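Local coordinates for RNA polymerase sigma factor SIGMA-28 (FliA) (Aquifex aeolicus, PDB 1RP3), which serves as the flagellar sigma factor, a promoter-specificity subunit of RNA polymerase that the anti-sigma factor FlgM binds and holds in an inactive conformation, at the interface of chains A and B. Numbering follows the deposited sequence. Chains: chain A, RNA polymerase sigma factor SIGMA-28 (FliA); chain B, anti sigma factor FlgM.

The interface of chains A and B. Residues chain A 22, 43, 46-47, 50; chain B 39-40, 42-43, 46.
Helix 31-46 of FlgM lies against helix 42-58 of the sigma factor, with A:Leu22 of helix 7-33 joining at the far end; both sigma helices carry residues of the sigma-70 region 2 family. B:Ala43 sits at the middle of the patch. Its methyl CB fits between A:Arg43 and A:Ile46, touching the aliphatic CG of the arginine at 3.7 Å and the branch methyl CG2 of the isoleucine at 3.8 Å. With CG2 anti to its backbone N and CG1 beside it (chi1 -65°), A:Ile46 turns CG2 and, at the end of its longer branch, CD1 towards that one methyl.

One turn earlier on FlgM, B:Leu39 packs on A:Ser47 and A:Val50. Its CB faces the serine hydroxyl, 3.4 Å from A:Ser47 OG, while its tip methyl CD2 meets CG1 of A:Val50 at 3.8 Å; the leucine and valine side chains run past one another in opposite directions. The CG1 branch of the valine is anti to its backbone N (chi1 168°), and this is the branch that makes the contact.

At the other end B:Leu46 reaches A:Leu22, the two side chains crossing nearly at right angles. CD1 of B:Leu46 comes within 4.0 Å of CB of A:Leu22 and also lies near the backbone carbonyl oxygen A:Leu22 O. B:Ile42 adds a looser contact, turning CG2 towards CD1 of A:Leu22.

No polar bond crosses this patch, so the two chains meet here mainly through apolar surface and close fit. Even B:Ser40 OG stays 3.9 Å from A:Arg43 NH1, a guanidinium nitrogen, too far for a bond. The serine hydroxyl that B:Leu39 covers is instead satisfied within its own helix: A:Ser47 OG donates to the carbonyl oxygen A:Arg43 O at 2.7 Å, tilted 30° from the carbonyl plane.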
# COMPACT_ATOMS: atom_id res chain seq x y z
N LEU A 22 -12.21 -3.78 11.56
CA LEU A 22 -11.41 -2.60 11.85
C LEU A 22 -9.88 -2.93 11.90
O LEU A 22 -9.05 -2.13 11.48
CB LEU A 22 -11.86 -1.95 13.17
CG LEU A 22 -12.87 -0.79 13.22
CD1 LEU A 22 -12.87 0.01 11.93
CD2 LEU A 22 -14.24 -1.31 13.49
N ARG A 43 -4.06 8.33 10.29
CA ARG A 43 -5.43 8.48 10.74
C ARG A 43 -6.32 8.87 9.56
O ARG A 43 -7.49 8.50 9.53
CB ARG A 43 -5.51 9.47 11.91
CG ARG A 43 -4.85 8.94 13.20
CD ARG A 43 -4.83 10.01 14.32
NE ARG A 43 -4.23 11.27 13.87
CZ ARG A 43 -4.31 12.42 14.53
NH1 ARG A 43 -4.96 12.50 15.68
NH2 ARG A 43 -3.80 13.52 13.99
N ILE A 46 -6.82 5.57 7.63
CA ILE A 46 -7.78 4.76 8.37
C ILE A 46 -9.18 5.33 8.24
O ILE A 46 -10.14 4.59 8.03
CB ILE A 46 -7.40 4.66 9.86
CG1 ILE A 46 -6.07 3.92 10.01
CG2 ILE A 46 -8.50 3.93 10.67
CD1 ILE A 46 -5.60 3.82 11.45
N SER A 47 -9.29 6.65 8.32
CA SER A 47 -10.58 7.31 8.20
C SER A 47 -11.29 6.92 6.93
O SER A 47 -12.39 6.39 6.97
CB SER A 47 -10.44 8.82 8.28
OG SER A 47 -10.12 9.18 9.60
N VAL A 50 -12.20 3.24 6.74
CA VAL A 50 -13.38 2.83 7.49
C VAL A 50 -14.61 3.13 6.67
O VAL A 50 -15.55 2.33 6.66
CB VAL A 50 -13.44 3.51 8.89
CG1 VAL A 50 -14.80 3.31 9.55
CG2 VAL A 50 -12.36 2.93 9.78
N LEU B 39 -14.25 9.63 13.00
CA LEU B 39 -13.34 8.76 12.25
C LEU B 39 -11.93 8.86 12.81
O LEU B 39 -11.24 7.84 12.96
CB LEU B 39 -13.36 9.12 10.76
CG LEU B 39 -14.62 8.63 10.02
CD1 LEU B 39 -14.80 9.32 8.67
CD2 LEU B 39 -14.55 7.13 9.86
N SER B 40 -11.53 10.08 13.16
CA SER B 40 -10.21 10.30 13.74
C SER B 40 -10.09 9.57 15.08
O SER B 40 -9.07 8.94 15.37
CB SER B 40 -9.95 11.79 13.95
OG SER B 40 -8.63 11.96 14.43
N ILE B 42 -11.75 6.90 16.00
CA ILE B 42 -11.69 5.46 15.72
C ILE B 42 -10.25 5.10 15.35
O ILE B 42 -9.71 4.11 15.85
CB ILE B 42 -12.67 5.04 14.58
CG1 ILE B 42 -14.11 5.23 15.04
CG2 ILE B 42 -12.41 3.58 14.16
CD1 ILE B 42 -15.15 4.88 14.00
N ALA B 43 -9.61 5.94 14.53
CA ALA B 43 -8.22 5.71 14.12
C ALA B 43 -7.26 5.77 15.32
O ALA B 43 -6.32 4.97 15.41
CB ALA B 43 -7.80 6.74 13.08
N LEU B 46 -7.39 2.51 17.26
CA LEU B 46 -6.76 1.40 16.56
C LEU B 46 -5.24 1.46 16.55
O LEU B 46 -4.58 0.44 16.40
CB LEU B 46 -7.28 1.32 15.13
CG LEU B 46 -8.77 1.02 15.00
CD1 LEU B 46 -9.18 1.01 13.54
CD2 LEU B 46 -9.10 -0.31 15.67